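Local structure of chintase (5YUQ) at residues 291-294 and 299-302; 210-215 and 336-341; 302-307 and 313-318; 19-24 and 360-365; 25-30 and 43-48. The protein hydrolyses chitin, cleaving the beta-1,4 linkages between its N-acetylglucosamine units, probably along a tunnel-shaped active site. One frame throughout, in Å; residues are numbered along the deposited sequence. Where two conformers were deposited one is given.

How the interactions relate
The five contacts sample the TIM barrel of a family 18 glycosidase and the chain inserted between two of its strands. Interactions 2, 4 and 5 belong to the barrel: interaction 2 joins two outer helices, interaction 4 lies by the N-terminal end of strand 24-32, and interaction 5 packs a helix on it. They touch in turn, V336 CG2 lying 3.7 Å from L365 CD2 and W19 CZ3 3.4 Å from I25 CG1. Interactions 1 and 3, centres about 11 Å apart, share W302 in the part inserted between strands 228-240 and 346-350. The centres of interactions 3 and 5 are about 36 Å apart. In this family substrate binds at the C-terminal ends of the barrel strands.

Interaction 1: residues 291-294 and 299-302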
# COMPACT_ATOMS: atom_id res chain seq x y z
N ALA A 291 10.57 -13.53 11.20
CA ALA A 291 10.50 -14.98 11.37
C ALA A 291 11.88 -15.56 11.66
O ALA A 291 12.05 -16.33 12.61
CB ALA A 291 9.91 -15.62 10.13
N GLN A 292 12.87 -15.17 10.86
CA GLN A 292 14.22 -15.71 11.01
C GLN A 292 14.84 -15.37 12.36
O GLN A 292 15.61 -16.17 12.91
CB GLN A 292 15.13 -15.21 9.88
CG GLN A 292 14.86 -15.83 8.51
CD GLN A 292 15.44 -15.01 7.36
OE1 GLN A 292 15.99 -13.92 7.57
NE2 GLN A 292 15.33 -15.54 6.14
N GLU A 293 14.51 -14.20 12.90
CA GLU A 293 15.09 -13.75 14.16
C GLU A 293 14.34 -14.29 15.37
O GLU A 293 14.78 -14.11 16.51
CB GLU A 293 15.15 -12.22 14.21
CG GLU A 293 16.15 -11.62 13.25
CD GLU A 293 16.22 -10.12 13.35
OE1 GLU A 293 15.35 -9.52 14.02
OE2 GLU A 293 17.16 -9.53 12.77
N GLY A 294 13.22 -14.95 15.13
CA GLY A 294 12.48 -15.58 16.21
C GLY A 294 11.87 -14.56 17.14
O GLY A 294 11.67 -14.83 18.32
N SER A 299 13.10 -14.08 20.95
CA SER A 299 14.52 -14.27 20.66
C SER A 299 15.13 -12.98 20.12
O SER A 299 14.42 -11.99 19.90
CB SER A 299 14.72 -15.42 19.68
OG SER A 299 16.09 -15.78 19.60
N SER A 300 16.45 -12.99 19.94
CA SER A 300 17.17 -11.89 19.31
C SER A 300 17.02 -10.54 20.02
O SER A 300 17.18 -9.50 19.40
CB SER A 300 16.76 -11.75 17.84
OG SER A 300 17.05 -12.95 17.14
N GLY A 301 16.73 -10.58 21.31
CA GLY A 301 16.68 -9.37 22.11
C GLY A 301 15.33 -8.67 22.08
O GLY A 301 15.23 -7.51 22.49
N TRP A 302 14.31 -9.37 21.62
CA TRP A 302 12.96 -8.82 21.55
C TRP A 302 12.04 -9.41 22.60
O TRP A 302 12.17 -10.58 22.96
CB TRP A 302 12.35 -9.07 20.16
CG TRP A 302 13.08 -8.39 19.07
CD1 TRP A 302 14.10 -8.89 18.32
CD2 TRP A 302 12.84 -7.07 18.58
NE1 TRP A 302 14.52 -7.96 17.40
CE2 TRP A 302 13.76 -6.83 17.54
CE3 TRP A 302 11.94 -6.06 18.93
CZ2 TRP A 302 13.80 -5.62 16.85
CZ3 TRP A 302 11.98 -4.86 18.24
CH2 TRP A 302 12.90 -4.66 17.21
O HOH W 1 17.27 -8.69 16.36
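The indole of W302 and the carboxylate of E293 are the flat groups of this contact, and they meet obliquely, their planes 28° apart, with E293 OE1 3.8 Å from W302 NE1. At the edge of the indole, in its plane, lie S299 O and S300 CB of its own turn, while A315, S317, K322 and L324 of the neighbouring strands touch the ring elsewhere. A water bridges the two polar groups. It accepts from W302 NE1 at 3.0 Å, donates to S300 O, and gives a weak bond to E293 OE1. The E293 chain, extended beyond CG, carries that oxygen out to the hydroxyl of Y285, its stronger partner.

The backbones are also joined directly. S300 OG donates to E293 O at 2.6 Å, in the carbonyl plane and on a lone pair, a short bond made possible by a chi1 of -60° that turns the hydroxyl back beside its own backbone N. One residue back in the turn and one on past the helix, S299 N donates to G294 O at 3.1 Å, coming in from above the carbonyl plane, 45° out of it. The two bonds thus take up successive carbonyls. S299 CB also sits 3.4 Å from E293 O.

Closing the turn, W302 N bonds to S299 O. The contact illustrates how a glycine of positive phi, here G294, can end a helix: a Schellman motif after helix 287-292, held against a type I' turn from S299 to W302 that leads into strand 302-307.

Interaction 2: residues 210-215 and 336-341; sequences SGNDAV and VDYAKK
Y338 reaches across from its helix to N212, and the conformation of both side chains decides the contact. The tyrosine CG stands opposite the backbone N (chi1 175°), sending the ring straight out of helix 329-341 until OH donates to N212 OD1 at 2.7 Å. The asparagine adopts the same kind of first torsion, which lays its amide across the end of the phenol, nearly perpendicular to the ring (planes 88° apart). OD1 lies at the ring edge, near its plane, and also receives a weak bond from K216 NZ, so two donors share it.

The V215 side chain points against the incoming tyrosine: its CB is 3.7 Å from Y338 OH, and CG2 reaches the edge at CE2, 4.1 Å away. The tyrosine spans most of the distance between segment axes 11.6 Å apart and 23° from parallel; they belong to outer helices of the TIM barrel, which as a rule run in the same sense.

N212 sits in the first turn of its helix, where S210 is the N-cap: S210 OG accepts from D213 N at 3.1 Å and donates to D213 OD2 at 2.6 Å, on the anti side of the carboxylate. Y198 touches both N212 and Y338, and I178 of strand 175-178 touches V215.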
# COMPACT_ATOMS: atom_id res chain seq x y z
N SER A 210 -7.18 3.81 10.63
CA SER A 210 -6.94 2.38 10.72
C SER A 210 -7.64 1.76 9.53
O SER A 210 -8.28 2.47 8.74
CB SER A 210 -7.56 1.83 12.00
OG SER A 210 -8.98 1.99 11.97
N GLY A 211 -7.54 0.44 9.40
CA GLY A 211 -8.26 -0.26 8.36
C GLY A 211 -9.76 0.01 8.46
O GLY A 211 -10.41 0.36 7.48
N ASN A 212 -10.29 -0.13 9.67
CA ASN A 212 -11.71 0.11 9.90
C ASN A 212 -12.13 1.54 9.59
O ASN A 212 -13.11 1.76 8.90
CB ASN A 212 -12.08 -0.25 11.35
CG ASN A 212 -13.51 0.14 11.69
OD1 ASN A 212 -14.46 -0.39 11.11
ND2 ASN A 212 -13.66 1.04 12.65
N ASP A 213 -11.38 2.52 10.09
CA ASP A 213 -11.73 3.92 9.86
C ASP A 213 -11.65 4.26 8.37
O ASP A 213 -12.49 4.99 7.84
CB ASP A 213 -10.83 4.85 10.67
CG ASP A 213 -11.09 4.76 12.15
OD1 ASP A 213 -12.09 5.33 12.62
OD2 ASP A 213 -10.28 4.12 12.86
N ALA A 214 -10.65 3.71 7.70
CA ALA A 214 -10.48 3.95 6.27
C ALA A 214 -11.65 3.37 5.47
O ALA A 214 -12.21 4.03 4.60
CB ALA A 214 -9.16 3.35 5.79
N VAL A 215 -12.00 2.12 5.77
CA VAL A 215 -13.12 1.47 5.08
C VAL A 215 -14.38 2.27 5.31
O VAL A 215 -15.12 2.55 4.36
CB VAL A 215 -13.29 0.02 5.58
CG1 VAL A 215 -14.65 -0.53 5.21
CG2 VAL A 215 -12.19 -0.85 4.99
N VAL A 336 -8.62 -10.22 7.78
CA VAL A 336 -9.46 -10.97 6.84
C VAL A 336 -10.87 -11.15 7.39
O VAL A 336 -11.84 -10.96 6.66
CB VAL A 336 -8.84 -12.34 6.51
CG1 VAL A 336 -9.85 -13.23 5.79
CG2 VAL A 336 -7.58 -12.16 5.68
N ASP A 337 -10.97 -11.48 8.68
CA ASP A 337 -12.27 -11.64 9.32
C ASP A 337 -13.06 -10.34 9.21
O ASP A 337 -14.26 -10.35 8.91
CB ASP A 337 -12.11 -12.02 10.81
CG ASP A 337 -11.46 -13.38 11.01
OD1 ASP A 337 -11.51 -14.24 10.11
OD2 ASP A 337 -10.89 -13.59 12.11
N TYR A 338 -12.39 -9.22 9.44
CA TYR A 338 -13.00 -7.92 9.31
C TYR A 338 -13.48 -7.66 7.88
O TYR A 338 -14.60 -7.19 7.65
CB TYR A 338 -12.02 -6.82 9.73
CG TYR A 338 -12.58 -5.44 9.49
CD1 TYR A 338 -13.38 -4.82 10.43
CD2 TYR A 338 -12.32 -4.76 8.30
CE1 TYR A 338 -13.92 -3.55 10.21
CE2 TYR A 338 -12.85 -3.50 8.07
CZ TYR A 338 -13.64 -2.90 9.03
OH TYR A 338 -14.17 -1.66 8.78
N ALA A 339 -12.61 -7.95 6.91
CA ALA A 339 -12.94 -7.71 5.51
C ALA A 339 -14.16 -8.52 5.09
O ALA A 339 -15.03 -8.01 4.38
CB ALA A 339 -11.75 -8.04 4.63
N LYS A 340 -14.24 -9.77 5.54
CA LYS A 340 -15.38 -10.61 5.20
C LYS A 340 -16.67 -10.10 5.85
O LYS A 340 -17.73 -10.10 5.21
CB LYS A 340 -15.09 -12.07 5.57
CG LYS A 340 -13.95 -12.68 4.76
CD LYS A 340 -13.58 -14.07 5.25
CE LYS A 340 -14.70 -15.07 5.03
NZ LYS A 340 -14.79 -15.50 3.61
N LYS A 341 -16.58 -9.67 7.10
CA LYS A 341 -17.74 -9.14 7.83
C LYS A 341 -18.28 -7.87 7.19
O LYS A 341 -19.50 -7.65 7.15
CB LYS A 341 -17.36 -8.87 9.29
CG LYS A 341 -18.48 -8.25 10.11
CD LYS A 341 -18.22 -8.39 11.61
CE LYS A 341 -19.21 -7.55 12.42
NZ LYS A 341 -19.16 -6.12 12.02

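Interaction 3: residues 302-307 and 313-318; sequences WVTYWD and PYAYSF
Y305 and Y314, a hydrogen-bonded pair of an antiparallel hairpin, form the tight part of this contact. Y305 CB sits over one face of the Y314 ring, 3.5 Å from its centroid and only 3.2 Å from CZ. This closeness follows from the Y314 side chain, whose CG lies between the backbone N and the carbonyl carbon (chi1 64°), folding the phenol back across the partner strand. The rings themselves are near parallel, planes 18° apart, but slid so far that they barely overlap. D307 CB packs at Y314 CE1, and a water joins Y314 OH to W306 O.

On the other surface of the hairpin, S317 CB lies over the six-membered ring of W302, a CH-pi contact 3.6 Å from the centroid and only 8° off the normal. A315 CB touches the same indole at CE3, and W306 CZ3 meets P313 CD at 3.8 Å.

The looser side is at V303. Although its backbone exchanges two 2.9 Å bonds with Y316, V303 N to Y316 O and Y316 N to V303 O, its exposed side chain comes no nearer than 4.1 Å, from CB to Y316 O. Y316 turns its ring away, to a hydroxyl bond with S321.

Beyond the hairpin, strand 322-325 continues the pairing: A315 bonds to L324, and P313 to F326 just past the strand's end. That strand itself pairs antiparallel with strand 228-240. W306 and P313 both touch helix 329-341, W306 through A330, S331 and D334.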
# COMPACT_ATOMS: atom_id res chain seq x y z
N TRP A 302 14.31 -9.37 21.62
CA TRP A 302 12.96 -8.82 21.55
C TRP A 302 12.04 -9.41 22.60
O TRP A 302 12.17 -10.58 22.96
CB TRP A 302 12.35 -9.07 20.16
CG TRP A 302 13.08 -8.39 19.07
CD1 TRP A 302 14.10 -8.89 18.32
CD2 TRP A 302 12.84 -7.07 18.58
NE1 TRP A 302 14.52 -7.96 17.40
CE2 TRP A 302 13.76 -6.83 17.54
CE3 TRP A 302 11.94 -6.06 18.93
CZ2 TRP A 302 13.80 -5.62 16.85
CZ3 TRP A 302 11.98 -4.86 18.24
CH2 TRP A 302 12.90 -4.66 17.21
N VAL A 303 11.11 -8.60 23.09
CA VAL A 303 10.02 -9.09 23.93
C VAL A 303 8.71 -8.73 23.21
O VAL A 303 8.47 -7.56 22.88
CB VAL A 303 10.05 -8.46 25.33
CG1 VAL A 303 8.83 -8.87 26.13
CG2 VAL A 303 11.34 -8.86 26.06
N THR A 304 7.88 -9.73 22.96
CA THR A 304 6.69 -9.53 22.12
C THR A 304 5.41 -9.30 22.95
O THR A 304 5.26 -9.83 24.05
CB THR A 304 6.51 -10.69 21.13
OG1 THR A 304 7.70 -10.83 20.35
CG2 THR A 304 5.35 -10.43 20.19
N TYR A 305 4.51 -8.48 22.40
CA TYR A 305 3.25 -8.13 23.03
C TYR A 305 2.15 -8.16 21.98
O TYR A 305 2.41 -8.31 20.78
CB TYR A 305 3.31 -6.72 23.60
CG TYR A 305 4.38 -6.50 24.65
CD1 TYR A 305 4.11 -6.75 25.99
CD2 TYR A 305 5.64 -6.04 24.31
CE1 TYR A 305 5.08 -6.56 26.97
CE2 TYR A 305 6.62 -5.85 25.28
CZ TYR A 305 6.32 -6.10 26.60
OH TYR A 305 7.29 -5.90 27.57
N TRP A 306 0.91 -8.00 22.42
CA TRP A 306 -0.21 -7.86 21.50
C TRP A 306 -0.94 -6.61 21.90
O TRP A 306 -1.18 -6.37 23.09
CB TRP A 306 -1.14 -9.06 21.61
CG TRP A 306 -2.39 -8.96 20.75
CD1 TRP A 306 -3.61 -8.50 21.14
CD2 TRP A 306 -2.51 -9.34 19.38
NE1 TRP A 306 -4.50 -8.57 20.08
CE2 TRP A 306 -3.84 -9.09 18.99
CE3 TRP A 306 -1.63 -9.89 18.44
CZ2 TRP A 306 -4.30 -9.36 17.70
CZ3 TRP A 306 -2.08 -10.15 17.17
CH2 TRP A 306 -3.41 -9.90 16.81
N ASP A 307 -1.30 -5.80 20.91
CA ASP A 307 -2.09 -4.61 21.20
C ASP A 307 -3.56 -4.92 20.91
O ASP A 307 -3.95 -5.08 19.75
CB ASP A 307 -1.63 -3.43 20.36
CG ASP A 307 -2.48 -2.21 20.60
OD1 ASP A 307 -2.65 -1.83 21.78
OD2 ASP A 307 -2.99 -1.62 19.63
N PRO A 313 0.43 -7.31 16.66
CA PRO A 313 1.53 -7.61 17.59
C PRO A 313 2.54 -6.48 17.57
O PRO A 313 2.64 -5.74 16.60
CB PRO A 313 2.16 -8.85 16.96
CG PRO A 313 1.94 -8.65 15.48
CD PRO A 313 0.56 -8.04 15.39
N TYR A 314 3.28 -6.34 18.66
CA TYR A 314 4.40 -5.43 18.66
C TYR A 314 5.46 -6.01 19.56
O TYR A 314 5.19 -6.89 20.36
CB TYR A 314 4.00 -4.01 19.09
CG TYR A 314 3.49 -3.89 20.50
CD1 TYR A 314 2.17 -4.18 20.83
CD2 TYR A 314 4.33 -3.43 21.51
CE1 TYR A 314 1.71 -4.04 22.12
CE2 TYR A 314 3.87 -3.29 22.80
CZ TYR A 314 2.57 -3.60 23.11
OH TYR A 314 2.12 -3.47 24.39
N ALA A 315 6.69 -5.53 19.40
CA ALA A 315 7.79 -6.09 20.16
C ALA A 315 8.75 -4.98 20.55
O ALA A 315 8.90 -4.00 19.82
CB ALA A 315 8.50 -7.17 19.36
N TYR A 316 9.38 -5.13 21.70
CA TYR A 316 10.33 -4.13 22.15
C TYR A 316 11.72 -4.74 22.29
O TYR A 316 11.89 -5.82 22.86
CB TYR A 316 9.90 -3.52 23.48
CG TYR A 316 10.87 -2.48 23.97
CD1 TYR A 316 10.98 -1.25 23.34
CD2 TYR A 316 11.69 -2.72 25.06
CE1 TYR A 316 11.88 -0.28 23.78
CE2 TYR A 316 12.58 -1.77 25.51
CZ TYR A 316 12.67 -0.56 24.87
OH TYR A 316 13.57 0.38 25.32
N SER A 317 12.72 -4.04 21.74
CA SER A 317 14.11 -4.43 21.92
C SER A 317 14.79 -3.38 22.77
O SER A 317 14.96 -2.25 22.35
CB SER A 317 14.82 -4.51 20.57
OG SER A 317 16.22 -4.67 20.75
N PHE A 318 15.22 -3.78 23.97
CA PHE A 318 15.88 -2.84 24.87
C PHE A 318 17.14 -2.32 24.19
O PHE A 318 17.48 -1.14 24.28
CB PHE A 318 16.20 -3.51 26.21
CG PHE A 318 16.67 -2.55 27.26
CD1 PHE A 318 15.77 -1.92 28.10
CD2 PHE A 318 18.02 -2.26 27.39
CE1 PHE A 318 16.20 -1.02 29.06
CE2 PHE A 318 18.46 -1.36 28.33
CZ PHE A 318 17.56 -0.73 29.18
O HOH W 2 -0.28 -4.02 24.88

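Interaction 4: residues 19-24 and 360-365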
# COMPACT_ATOMS: atom_id res chain seq x y z
N TRP A 19 1.31 -19.26 -6.91
CA TRP A 19 0.16 -18.98 -7.76
C TRP A 19 -1.16 -19.52 -7.22
O TRP A 19 -2.20 -18.89 -7.37
CB TRP A 19 0.40 -19.53 -9.16
CG TRP A 19 1.57 -18.92 -9.86
CD1 TRP A 19 2.78 -19.50 -10.09
CD2 TRP A 19 1.63 -17.60 -10.41
NE1 TRP A 19 3.60 -18.62 -10.77
CE2 TRP A 19 2.91 -17.45 -10.97
CE3 TRP A 19 0.73 -16.54 -10.49
CZ2 TRP A 19 3.31 -16.27 -11.60
CZ3 TRP A 19 1.12 -15.38 -11.12
CH2 TRP A 19 2.40 -15.25 -11.67
N ASP A 20 -1.12 -20.69 -6.58
CA ASP A 20 -2.37 -21.31 -6.13
C ASP A 20 -2.94 -20.62 -4.89
O ASP A 20 -4.06 -20.91 -4.48
CB ASP A 20 -2.18 -22.81 -5.89
CG ASP A 20 -1.97 -23.57 -7.18
OD1 ASP A 20 -2.75 -23.35 -8.13
OD2 ASP A 20 -1.01 -24.37 -7.26
N LYS A 21 -2.18 -19.69 -4.32
CA LYS A 21 -2.61 -18.99 -3.12
C LYS A 21 -3.02 -17.54 -3.37
O LYS A 21 -3.21 -16.76 -2.43
CB LYS A 21 -1.51 -19.06 -2.05
CG LYS A 21 -1.18 -20.49 -1.60
CD LYS A 21 0.04 -20.53 -0.69
CE LYS A 21 0.40 -21.95 -0.25
NZ LYS A 21 -0.63 -22.52 0.66
N LEU A 22 -3.20 -17.18 -4.64
CA LEU A 22 -3.58 -15.81 -4.98
C LEU A 22 -4.37 -15.77 -6.27
O LEU A 22 -4.36 -16.74 -7.04
CB LEU A 22 -2.33 -14.91 -5.09
CG LEU A 22 -1.22 -15.35 -6.06
CD1 LEU A 22 -1.47 -14.86 -7.47
CD2 LEU A 22 0.12 -14.85 -5.56
N ASP A 23 -5.05 -14.66 -6.52
CA ASP A 23 -5.90 -14.53 -7.69
C ASP A 23 -5.37 -13.53 -8.70
O ASP A 23 -5.70 -13.59 -9.88
CB ASP A 23 -7.30 -14.08 -7.26
CG ASP A 23 -7.91 -15.02 -6.25
OD1 ASP A 23 -8.18 -16.17 -6.63
OD2 ASP A 23 -8.14 -14.60 -5.10
N HIS A 24 -4.57 -12.59 -8.23
CA HIS A 24 -4.24 -11.42 -9.02
C HIS A 24 -2.84 -10.96 -8.64
O HIS A 24 -2.55 -10.80 -7.46
CB HIS A 24 -5.28 -10.33 -8.70
CG HIS A 24 -5.12 -9.06 -9.47
ND1 HIS A 24 -5.54 -7.84 -8.96
CD2 HIS A 24 -4.65 -8.80 -10.71
CE1 HIS A 24 -5.32 -6.89 -9.85
NE2 HIS A 24 -4.78 -7.45 -10.92
N THR A 360 3.79 -18.26 5.46
CA THR A 360 3.04 -18.03 6.69
C THR A 360 2.00 -16.91 6.55
O THR A 360 0.83 -17.10 6.89
CB THR A 360 3.97 -17.68 7.86
OG1 THR A 360 4.88 -18.77 8.09
CG2 THR A 360 3.16 -17.45 9.13
N LEU A 361 2.42 -15.75 6.06
CA LEU A 361 1.51 -14.62 5.94
C LEU A 361 0.51 -14.79 4.80
O LEU A 361 -0.65 -14.43 4.95
CB LEU A 361 2.26 -13.30 5.80
CG LEU A 361 3.19 -12.98 6.98
CD1 LEU A 361 3.63 -11.55 6.86
CD2 LEU A 361 2.49 -13.22 8.31
N LEU A 362 0.94 -15.34 3.67
CA LEU A 362 0.01 -15.54 2.56
C LEU A 362 -1.03 -16.59 2.91
O LEU A 362 -2.21 -16.44 2.58
CB LEU A 362 0.76 -15.91 1.27
CG LEU A 362 -0.07 -16.11 -0.00
CD1 LEU A 362 -0.92 -14.88 -0.32
CD2 LEU A 362 0.85 -16.44 -1.17
N ASN A 363 -0.62 -17.63 3.63
CA ASN A 363 -1.56 -18.61 4.14
C ASN A 363 -2.60 -17.98 5.05
O ASN A 363 -3.75 -18.37 5.05
CB ASN A 363 -0.83 -19.73 4.88
CG ASN A 363 -0.10 -20.66 3.94
OD1 ASN A 363 -0.34 -20.64 2.73
ND2 ASN A 363 0.78 -21.49 4.48
N ALA A 364 -2.17 -16.99 5.83
CA ALA A 364 -3.07 -16.29 6.75
C ALA A 364 -4.17 -15.51 6.04
O ALA A 364 -5.15 -15.10 6.65
CB ALA A 364 -2.27 -15.35 7.65
N LEU A 365 -4.00 -15.30 4.74
CA LEU A 365 -4.98 -14.53 3.98
C LEU A 365 -6.00 -15.41 3.26
O LEU A 365 -6.95 -14.89 2.71
CB LEU A 365 -4.29 -13.62 2.97
CG LEU A 365 -3.35 -12.56 3.54
CD1 LEU A 365 -2.76 -11.70 2.43
CD2 LEU A 365 -4.08 -11.71 4.56
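At the N-terminal end of strand 24-32, on the side of the TIM barrel away from the strand ends where this family binds substrate, the loop carrying K21 passes the short helix 360-363 that follows the last barrel strand. K21 meets L362 with the base of its side chain and N363 with its end. Its CB rests 3.6 Å from L362 CD2, while the other methyl of the leucine, CD1, lies 3.6 Å from K21 O, so L362 straddles the lysine backbone and the root of its side chain.

Further out the lysine runs extended and then bends at its last torsion (chi4 -68°), so that NZ donates a hydrogen bond to N363 OD1 at 2.8 Å. The donor is tilted 26° from the carbonyl plane of the amide, and CD passes 3.4 Å from the same OD1. Q366 NE2 links the two backbones, donating to both K21 O and L362 O, and R369 pairs with D23 in a salt bridge.

The contact is thus apolar at its base and polar at its end. Since N363 is neutral, the bond sets a charged donor on a neutral amide, and the charge of K21 would be expected to polarise that carbonyl.

Interaction 5: residues 25-30 and 43-48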
# COMPACT_ATOMS: atom_id res chain seq x y z
N ILE A 25 -1.97 -10.78 -9.62
CA ILE A 25 -0.64 -10.22 -9.36
C ILE A 25 -0.67 -8.77 -9.79
O ILE A 25 -1.19 -8.45 -10.85
CB ILE A 25 0.46 -10.95 -10.15
CG1 ILE A 25 0.64 -12.38 -9.64
CG2 ILE A 25 1.79 -10.21 -10.03
CD1 ILE A 25 1.20 -12.48 -8.24
N VAL A 26 -0.15 -7.88 -8.94
CA VAL A 26 -0.05 -6.47 -9.28
C VAL A 26 1.43 -6.11 -9.33
O VAL A 26 2.12 -6.18 -8.33
CB VAL A 26 -0.79 -5.58 -8.27
CG1 VAL A 26 -0.95 -4.18 -8.82
CG2 VAL A 26 -2.16 -6.17 -7.98
N TYR A 27 1.90 -5.76 -10.52
CA TYR A 27 3.33 -5.61 -10.76
C TYR A 27 3.73 -4.14 -10.59
O TYR A 27 3.29 -3.28 -11.34
CB TYR A 27 3.67 -6.11 -12.17
CG TYR A 27 5.15 -6.24 -12.43
CD1 TYR A 27 5.94 -5.13 -12.67
CD2 TYR A 27 5.75 -7.49 -12.45
CE1 TYR A 27 7.30 -5.25 -12.91
CE2 TYR A 27 7.10 -7.63 -12.69
CZ TYR A 27 7.87 -6.51 -12.92
OH TYR A 27 9.22 -6.65 -13.15
N ALA A 28 4.60 -3.87 -9.62
CA ALA A 28 4.97 -2.51 -9.25
C ALA A 28 6.45 -2.25 -9.57
O ALA A 28 7.27 -3.10 -9.28
CB ALA A 28 4.74 -2.32 -7.76
N PHE A 29 6.81 -1.10 -10.15
CA PHE A 29 5.92 -0.04 -10.63
C PHE A 29 6.38 0.41 -12.01
O PHE A 29 7.58 0.39 -12.32
CB PHE A 29 6.04 1.21 -9.74
CG PHE A 29 5.37 1.09 -8.40
CD1 PHE A 29 3.98 1.07 -8.30
CD2 PHE A 29 6.13 1.04 -7.24
CE1 PHE A 29 3.37 0.96 -7.06
CE2 PHE A 29 5.53 0.94 -6.00
CZ PHE A 29 4.14 0.89 -5.91
N ALA A 30 5.44 0.85 -12.84
CA ALA A 30 5.78 1.66 -14.00
C ALA A 30 5.63 3.10 -13.54
O ALA A 30 4.61 3.45 -12.93
CB ALA A 30 4.85 1.36 -15.15
N ASP A 43 11.55 -4.66 -18.67
CA ASP A 43 10.80 -5.29 -19.76
C ASP A 43 10.73 -6.81 -19.67
O ASP A 43 9.65 -7.39 -19.70
CB ASP A 43 11.41 -4.88 -21.11
CG ASP A 43 10.76 -5.61 -22.28
OD1 ASP A 43 9.57 -5.34 -22.55
OD2 ASP A 43 11.43 -6.45 -22.91
N SER A 44 11.89 -7.45 -19.56
CA SER A 44 11.94 -8.90 -19.60
C SER A 44 11.29 -9.53 -18.38
O SER A 44 10.71 -10.60 -18.47
CB SER A 44 13.38 -9.38 -19.73
OG SER A 44 14.18 -8.91 -18.66
N GLN A 45 11.40 -8.85 -17.24
CA GLN A 45 10.75 -9.37 -16.04
C GLN A 45 9.24 -9.32 -16.17
O GLN A 45 8.56 -10.29 -15.84
CB GLN A 45 11.20 -8.58 -14.80
CG GLN A 45 12.63 -8.87 -14.40
CD GLN A 45 13.07 -8.07 -13.20
OE1 GLN A 45 14.25 -8.06 -12.85
NE2 GLN A 45 12.14 -7.39 -12.55
N LEU A 46 8.70 -8.19 -16.63
CA LEU A 46 7.25 -8.09 -16.77
C LEU A 46 6.74 -9.12 -17.76
O LEU A 46 5.75 -9.79 -17.50
CB LEU A 46 6.83 -6.68 -17.19
CG LEU A 46 5.32 -6.44 -17.29
CD1 LEU A 46 4.63 -6.87 -16.00
CD2 LEU A 46 5.02 -4.98 -17.59
N LYS A 47 7.42 -9.28 -18.89
CA LYS A 47 6.99 -10.28 -19.87
C LYS A 47 7.07 -11.69 -19.31
O LYS A 47 6.17 -12.50 -19.54
CB LYS A 47 7.79 -10.16 -21.18
CG LYS A 47 7.56 -8.82 -21.86
CD LYS A 47 7.62 -8.89 -23.37
CE LYS A 47 7.09 -7.58 -23.96
NZ LYS A 47 7.45 -7.43 -25.39
N SER A 48 8.13 -11.99 -18.57
CA SER A 48 8.25 -13.30 -17.94
C SER A 48 7.11 -13.56 -16.97
O SER A 48 6.49 -14.62 -17.00
CB SER A 48 9.60 -13.43 -17.22
OG SER A 48 9.53 -14.48 -16.28
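Y27 is gripped from two directions by consecutive residues of helix 43-55. Over one face of its ring stands the methyl CD1 of L46, 3.9 Å from the centroid and 19° off the normal, a CH-pi contact displaced toward the rim beside CG (3.7 Å). At the far end of the phenol Q45 takes over. Its CB lies near the ring plane, 3.2 Å from Y27 OH, and its amide is turned with NE2 on the side of CB, so that NE2 donates to the same oxygen at 3.1 Å with an N-H...O angle of 155°. The hydroxyl lies close to the plane of the amide, but the ring itself is turned 61° from it.

Torsions put both partners in place: the tyrosine CG points opposite its backbone N, carrying the ring from the strand toward the helix, and the glutamine runs extended past the hydroxyl, crossing the phenol at about a right angle.

One shell further out, D10 fixes the polar end. Its OD1 hydrogen-bonds to Y27 OH and its backbone O receives Q45 NE2, so the phenol and the amide are tied to the same loop after strand 4-9. F41 packs on L46, and L13 touches Q45. Strand 24-32 lies between the parallel strands 4-9 and 59-65, and helix 43-55 connects it to the latter: a strand side chain packs on the following helix, in the beta-alpha-beta unit repeated round a TIM barrel.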